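Local coordinates for maltose-binding protein MalE1 (Thermotoga maritima, PDB 6DTU) that binds maltotetraose in a cleft between two lobes and, as a periplasmic solute-binding protein, probably delivers maltodextrins to a membrane transporter, at residues E109-Y115 / M225-W231; P256-G262 / N327-P332. Residues are numbered along the deposited sequence.

Overall arrangement
The centres of both contacts lie about 10 Å from the chain centre and about 13 Å from each other. Contact 1 is fully buried and pairs strands 112-116 and 223-228 inside a four-stranded mixed sheet; contact 2 is partly buried and adds the short strand 329-330 to strand 260-268, its main ladder belonging to a larger sheet. The first is antiparallel and mostly aliphatic, with E109 and W231 at its sugar end. The second is parallel, rich in proline and glycine, with a polar, water-bridged start and M331 at the sugar. E109 closes strand 100-109, the antiparallel neighbour of 260-268, and there E109 O lies 3.0 Å from G262 N, a probable hydrogen bond.

Contact 1: E109-Y115 / M225-W231. With GLC (alpha-D-glucopyranose), chain C; GLC (alpha-D-glucopyranose), chain B.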
loop_
_atom_site.group_PDB
_atom_site.type_symbol
_atom_site.label_atom_id
_atom_site.label_comp_id
_atom_site.label_asym_id
_atom_site.label_seq_id
_atom_site.Cartn_x
_atom_site.Cartn_y
_atom_site.Cartn_z
ATOM N N GLU A 109 -3.187 6.136 -1.696
ATOM C CA GLU A 109 -3.169 5.790 -0.282
ATOM C C GLU A 109 -1.780 6.047 0.280
ATOM O O GLU A 109 -0.791 6.122 -0.458
ATOM C CB GLU A 109 -3.515 4.309 -0.080
ATOM C CG GLU A 109 -2.475 3.394 -0.737
ATOM C CD GLU A 109 -2.939 1.972 -0.911
ATOM O OE1 GLU A 109 -4.135 1.695 -0.714
ATOM O OE2 GLU A 109 -2.085 1.130 -1.239
ATOM N N ALA A 110 -1.717 6.165 1.608
ATOM C CA ALA A 110 -0.462 6.154 2.348
ATOM C C ALA A 110 -0.790 5.763 3.775
ATOM O O ALA A 110 -1.883 6.057 4.270
ATOM C CB ALA A 110 0.190 7.539 2.360
ATOM N N ILE A 111 0.164 5.091 4.426
ATOM C CA ILE A 111 -0.040 4.760 5.836
ATOM C C ILE A 111 0.028 6.028 6.684
ATOM O O ILE A 111 0.566 7.057 6.272
ATOM C CB ILE A 111 0.909 3.663 6.355
ATOM C CG1 ILE A 111 2.378 4.070 6.273
ATOM C CG2 ILE A 111 0.717 2.376 5.536
ATOM C CD1 ILE A 111 3.349 2.907 6.602
ATOM N N ALA A 112 -0.575 5.952 7.868
ATOM C CA ALA A 112 -0.712 7.072 8.785
ATOM C C ALA A 112 -0.850 6.517 10.193
ATOM O O ALA A 112 -0.903 5.298 10.406
ATOM C CB ALA A 112 -1.930 7.941 8.434
ATOM N N LEU A 113 -0.882 7.406 11.177
ATOM C CA LEU A 113 -1.191 6.974 12.532
ATOM C C LEU A 113 -2.698 6.807 12.643
ATOM O O LEU A 113 -3.458 7.747 12.396
ATOM C CB LEU A 113 -0.705 7.987 13.559
ATOM C CG LEU A 113 -0.894 7.631 15.023
ATOM C CD1 LEU A 113 0.112 6.585 15.435
ATOM C CD2 LEU A 113 -0.708 8.916 15.833
ATOM N N ILE A 114 -3.132 5.591 12.955
ATOM C CA ILE A 114 -4.522 5.301 13.268
ATOM C C ILE A 114 -4.573 5.030 14.760
ATOM O O ILE A 114 -3.785 4.232 15.276
ATOM C CB ILE A 114 -5.035 4.084 12.484
ATOM C CG1 ILE A 114 -4.856 4.321 10.990
ATOM C CG2 ILE A 114 -6.521 3.838 12.806
ATOM C CD1 ILE A 114 -5.188 3.106 10.189
ATOM N N TYR A 115 -5.450 5.726 15.467
ATOM C CA TYR A 115 -5.433 5.626 16.917
ATOM C C TYR A 115 -6.834 5.425 17.482
ATOM O O TYR A 115 -7.827 5.893 16.919
ATOM C CB TYR A 115 -4.726 6.844 17.554
ATOM C CG TYR A 115 -5.410 8.168 17.234
ATOM C CD1 TYR A 115 -6.265 8.763 18.156
ATOM C CD2 TYR A 115 -5.229 8.798 15.998
ATOM C CE1 TYR A 115 -6.906 9.961 17.871
ATOM C CE2 TYR A 115 -5.859 10.010 15.701
ATOM C CZ TYR A 115 -6.700 10.585 16.653
ATOM O OH TYR A 115 -7.352 11.780 16.385
ATOM N N MET A 225 -2.561 2.608 19.309
ATOM C CA MET A 225 -2.036 3.325 18.157
ATOM C C MET A 225 -1.349 2.352 17.221
ATOM O O MET A 225 -0.574 1.499 17.669
ATOM C CB MET A 225 -0.971 4.332 18.591
ATOM C CG MET A 225 -1.532 5.451 19.454
ATOM S SD MET A 225 -0.271 6.587 20.089
ATOM C CE MET A 225 0.695 5.538 21.178
ATOM N N ILE A 226 -1.575 2.535 15.919
ATOM C CA ILE A 226 -0.880 1.765 14.898
ATOM C C ILE A 226 -0.459 2.670 13.749
ATOM O O ILE A 226 -0.908 3.812 13.619
ATOM C CB ILE A 226 -1.719 0.591 14.358
ATOM C CG1 ILE A 226 -2.970 1.115 13.648
ATOM C CG2 ILE A 226 -2.058 -0.381 15.491
ATOM C CD1 ILE A 226 -3.795 -0.003 13.030
ATOM N N ILE A 227 0.436 2.151 12.917
ATOM C CA ILE A 227 0.749 2.776 11.637
ATOM C C ILE A 227 0.268 1.846 10.535
ATOM O O ILE A 227 0.840 0.774 10.316
ATOM C CB ILE A 227 2.234 3.124 11.489
ATOM C CG1 ILE A 227 2.601 4.205 12.506
ATOM C CG2 ILE A 227 2.477 3.666 10.087
ATOM C CD1 ILE A 227 4.083 4.592 12.495
ATOM N N ASN A 228 -0.793 2.261 9.843
ATOM C CA ASN A 228 -1.448 1.423 8.848
ATOM C C ASN A 228 -2.189 2.334 7.876
ATOM O O ASN A 228 -2.271 3.546 8.075
ATOM C CB ASN A 228 -2.421 0.452 9.522
ATOM C CG ASN A 228 -2.742 -0.759 8.665
ATOM O OD1 ASN A 228 -2.244 -0.914 7.553
ATOM N ND2 ASN A 228 -3.573 -1.638 9.196
ATOM N N GLY A 229 -2.743 1.730 6.824
ATOM C CA GLY A 229 -3.329 2.476 5.738
ATOM C C GLY A 229 -4.841 2.467 5.705
ATOM O O GLY A 229 -5.515 1.792 6.485
ATOM N N PRO A 230 -5.405 3.198 4.743
ATOM C CA PRO A 230 -6.859 3.390 4.713
ATOM C C PRO A 230 -7.635 2.134 4.356
ATOM O O PRO A 230 -8.844 2.079 4.601
ATOM C CB PRO A 230 -7.040 4.517 3.679
ATOM C CG PRO A 230 -5.838 4.354 2.758
ATOM C CD PRO A 230 -4.706 3.919 3.671
ATOM N N TRP A 231 -6.976 1.142 3.760
ATOM C CA TRP A 231 -7.591 -0.154 3.519
ATOM C C TRP A 231 -8.044 -0.831 4.799
ATOM O O TRP A 231 -8.839 -1.767 4.732
ATOM C CB TRP A 231 -6.577 -1.076 2.827
ATOM C CG TRP A 231 -5.257 -1.197 3.553
ATOM C CD1 TRP A 231 -4.979 -2.015 4.609
ATOM C CD2 TRP A 231 -4.049 -0.466 3.286
ATOM N NE1 TRP A 231 -3.681 -1.847 5.009
ATOM C CE2 TRP A 231 -3.086 -0.893 4.222
ATOM C CE3 TRP A 231 -3.698 0.526 2.363
ATOM C CZ2 TRP A 231 -1.779 -0.381 4.251
ATOM C CZ3 TRP A 231 -2.402 1.026 2.387
ATOM C CH2 TRP A 231 -1.466 0.586 3.341
HETATM C C1 GLC C . -0.906 -2.493 1.588
HETATM C C2 GLC C . -0.492 -1.590 0.484
HETATM C C3 GLC C . 0.430 -2.258 -0.429
HETATM C C4 GLC C . 1.662 -2.757 0.299
HETATM C C5 GLC C . 1.286 -3.680 1.497
HETATM C C6 GLC C . 2.402 -3.960 2.354
HETATM O O2 GLC C . -1.694 -1.266 -0.275
HETATM O O3 GLC C . 0.920 -1.313 -1.452
HETATM O O4 GLC C . 2.476 -3.582 -0.606
HETATM O O5 GLC C . 0.284 -2.900 2.338
HETATM O O6 GLC C . 2.052 -5.034 3.212
HETATM C C1 GLC B . -5.167 -5.520 1.859
HETATM C C2 GLC B . -5.137 -4.306 1.019
HETATM C C3 GLC B . -3.788 -4.031 0.492
HETATM C C4 GLC B . -2.794 -3.907 1.594
HETATM C C5 GLC B . -2.736 -5.225 2.413
HETATM C C6 GLC B . -1.976 -5.133 3.584
HETATM O O1 GLC B . -4.892 -6.643 1.083
HETATM O O2 GLC B . -6.086 -4.521 -0.075
HETATM O O3 GLC B . -3.884 -2.775 -0.273
HETATM O O4 GLC B . -1.477 -3.644 1.039
HETATM O O5 GLC B . -4.173 -5.444 2.913
HETATM O O6 GLC B . -1.879 -6.436 4.169
#
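I114 loses more surface here (83 Å²) than any other residue. Its CB lies 3.8 Å from I226 CG1 and its CD1 3.9 Å from N228 CB. On this face F218 of helix 211-219 covers I114 and I226, M214 touches I226 and N228, and helix 316-326 packs on A112. The backbone of I114 is paired both ways with I226, I114 N to I226 O and I226 N to I114 O each at 2.9 Å; A112 and N228 repeat the pattern. These hydrogen-bonded pairs alternate with the non-hydrogen-bonded L113-I227 and Y115-M225 in an antiparallel ladder; the axes of strands 112-115 and 225-228 approach to 4.7 Å at 143°. They are the central strands of a four-stranded sheet in a type II periplasmic-binding-protein fold, whose sugar site lies in the cleft between two lobes; the end of this sheet reaches that site. I111 (69 Å²) marks the transition: its CD1 is 3.7 Å from I227 CG2, its CG2 3.6 Å from W231 CH2. One face of the W231 ring carries the glucoses, CZ2 3.5 Å from C1 of the chain C glucose, whose O2 donates to E109 OE2 at 2.6 Å; E109 OE1 salt-bridges R301.

Contact 2: P256-G262 / N327-P332; sequences PARPFVG and NGIPMP
Segments 256-262 and 327-332 run the same way, their end-to-end directions 40° apart, and stay extended apart from N327 (phi/psi -92/8), which follows helix 316-326. F260 pairs with I329 (CA to CA 4.9 Å) and V261 with P330 (4.2 Å) as parallel bridges. Three backbone hydrogen bonds set the ladder: I329 N to P259 O at 2.8 Å, V261 N to I329 O at 2.8 Å, and M331 N to V261 O at 3.0 Å. G328 CA sits 3.0 Å from P259 O, where a CB would clash with that oxygen and V261 CG2.

N327 buries the most surface, 83 Å². Its O accepts from R258 NH1 at 3.0 Å in the one R258 conformer described (chi1 to chi3 m, t, t; chi4 -76°), while a water accepts from N327 ND2 (2.9 Å) and donates to A257 O (2.6 Å). At the far end M331 (chi1 to chi3 m, t, m) lies against F260 (chi1 -89°, chi2 -54°): M331 CG is 3.4 Å from F260 CD1, and SD stands 4.8 Å from the ring centroid, 18° off its normal, a Met-aromatic contact.

In this type II binding-protein fold, 329-330 adds a parallel strand beside 260-268, and the chain leaving it places M331 in the glycan pocket. The NH groups of I329 and M331 face strand 260-268; P330 costs the ladder nothing, because an NH there would point away. Polar links at N327 thus pass into apolar packing at M331, the nearest atoms of whose side chain and a bound glucose are about 4 Å apart.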
loop_
_atom_site.group_PDB
_atom_site.type_symbol
_atom_site.label_atom_id
_atom_site.label_comp_id
_atom_site.label_asym_id
_atom_site.label_seq_id
_atom_site.Cartn_x
_atom_site.Cartn_y
_atom_site.Cartn_z
ATOM N N PRO A 256 9.625 15.409 9.444
ATOM C CA PRO A 256 8.405 14.603 9.363
ATOM C C PRO A 256 8.670 13.216 8.804
ATOM O O PRO A 256 9.615 12.982 8.048
ATOM C CB PRO A 256 7.498 15.403 8.423
ATOM C CG PRO A 256 8.424 16.235 7.612
ATOM C CD PRO A 256 9.630 16.517 8.468
ATOM N N ALA A 257 7.798 12.291 9.189
ATOM C CA ALA A 257 7.784 10.984 8.554
ATOM C C ALA A 257 7.329 11.146 7.114
ATOM O O ALA A 257 6.524 12.011 6.807
ATOM C CB ALA A 257 6.787 10.064 9.263
ATOM N N ARG A 258 7.851 10.300 6.220
ATOM C CA ARG A 258 7.526 10.383 4.795
ATOM C C ARG A 258 7.169 8.997 4.272
ATOM O O ARG A 258 8.043 8.258 3.801
ATOM C CB ARG A 258 8.669 11.023 4.006
ATOM C CG ARG A 258 9.018 12.433 4.496
ATOM C CD ARG A 258 10.135 13.069 3.691
ATOM N NE ARG A 258 10.295 14.472 4.048
ATOM C CZ ARG A 258 9.477 15.440 3.641
ATOM N NH1 ARG A 258 8.443 15.159 2.858
ATOM N NH2 ARG A 258 9.692 16.690 4.015
ATOM N N PRO A 259 5.889 8.621 4.326
ATOM C CA PRO A 259 5.478 7.277 3.901
ATOM C C PRO A 259 5.504 7.104 2.382
ATOM O O PRO A 259 5.485 8.057 1.611
ATOM C CB PRO A 259 4.030 7.194 4.410
ATOM C CG PRO A 259 3.549 8.621 4.381
ATOM C CD PRO A 259 4.744 9.423 4.792
ATOM N N PHE A 260 5.535 5.844 1.964
ATOM C CA PHE A 260 5.251 5.537 0.569
ATOM C C PHE A 260 3.860 6.031 0.191
ATOM O O PHE A 260 2.913 5.968 0.982
ATOM C CB PHE A 260 5.291 4.020 0.349
ATOM C CG PHE A 260 6.653 3.452 -0.002
ATOM C CD1 PHE A 260 7.409 3.940 -1.067
ATOM C CD2 PHE A 260 7.161 2.389 0.719
ATOM C CE1 PHE A 260 8.666 3.362 -1.381
ATOM C CE2 PHE A 260 8.389 1.838 0.424
ATOM C CZ PHE A 260 9.134 2.316 -0.625
ATOM N N VAL A 261 3.728 6.514 -1.040
ATOM C CA VAL A 261 2.421 6.753 -1.641
ATOM C C VAL A 261 2.160 5.675 -2.687
ATOM O O VAL A 261 3.024 5.399 -3.530
ATOM C CB VAL A 261 2.316 8.179 -2.207
ATOM C CG1 VAL A 261 1.041 8.360 -3.031
ATOM C CG2 VAL A 261 2.380 9.174 -1.056
ATOM N N GLY A 262 1.010 5.012 -2.585
ATOM C CA GLY A 262 0.650 3.947 -3.506
ATOM C C GLY A 262 -0.632 4.286 -4.242
ATOM O O GLY A 262 -1.475 5.019 -3.732
ATOM N N ASN A 327 3.264 14.403 2.710
ATOM C CA ASN A 327 4.697 14.318 2.973
ATOM C C ASN A 327 5.342 13.087 2.344
ATOM O O ASN A 327 6.522 12.833 2.589
ATOM C CB ASN A 327 4.973 14.330 4.484
ATOM C CG ASN A 327 4.592 15.649 5.139
ATOM O OD1 ASN A 327 4.754 16.716 4.553
ATOM N ND2 ASN A 327 4.085 15.576 6.363
ATOM N N GLY A 328 4.612 12.337 1.515
ATOM C CA GLY A 328 5.036 11.010 1.114
ATOM C C GLY A 328 5.829 10.970 -0.190
ATOM O O GLY A 328 6.028 11.968 -0.880
ATOM N N ILE A 329 6.294 9.762 -0.518
ATOM C CA ILE A 329 7.111 9.509 -1.697
ATOM C C ILE A 329 6.438 8.401 -2.496
ATOM O O ILE A 329 6.208 7.315 -1.967
ATOM C CB ILE A 329 8.546 9.092 -1.328
ATOM C CG1 ILE A 329 9.163 10.050 -0.306
ATOM C CG2 ILE A 329 9.405 9.003 -2.587
ATOM C CD1 ILE A 329 9.721 11.302 -0.932
ATOM N N PRO A 330 6.065 8.620 -3.759
ATOM C CA PRO A 330 5.419 7.544 -4.521
ATOM C C PRO A 330 6.359 6.352 -4.680
ATOM O O PRO A 330 7.566 6.511 -4.883
ATOM C CB PRO A 330 5.110 8.197 -5.876
ATOM C CG PRO A 330 5.080 9.683 -5.581
ATOM C CD PRO A 330 6.144 9.875 -4.529
ATOM N N MET A 331 5.816 5.150 -4.499
ATOM C CA MET A 331 6.600 3.956 -4.775
ATOM C C MET A 331 7.057 4.002 -6.225
ATOM O O MET A 331 6.303 4.440 -7.094
ATOM C CB MET A 331 5.775 2.678 -4.589
ATOM C CG MET A 331 5.349 2.366 -3.191
ATOM S SD MET A 331 4.575 0.744 -3.072
ATOM C CE MET A 331 2.964 1.031 -3.796
ATOM N N PRO A 332 8.290 3.610 -6.520
ATOM C CA PRO A 332 8.671 3.419 -7.923
ATOM C C PRO A 332 7.836 2.336 -8.577
ATOM O O PRO A 332 7.399 1.385 -7.930
ATOM C CB PRO A 332 10.127 2.972 -7.836
ATOM C CG PRO A 332 10.610 3.497 -6.552
ATOM C CD PRO A 332 9.435 3.447 -5.609
HETATM O O HOH W 1 4.282 13.054 7.718
#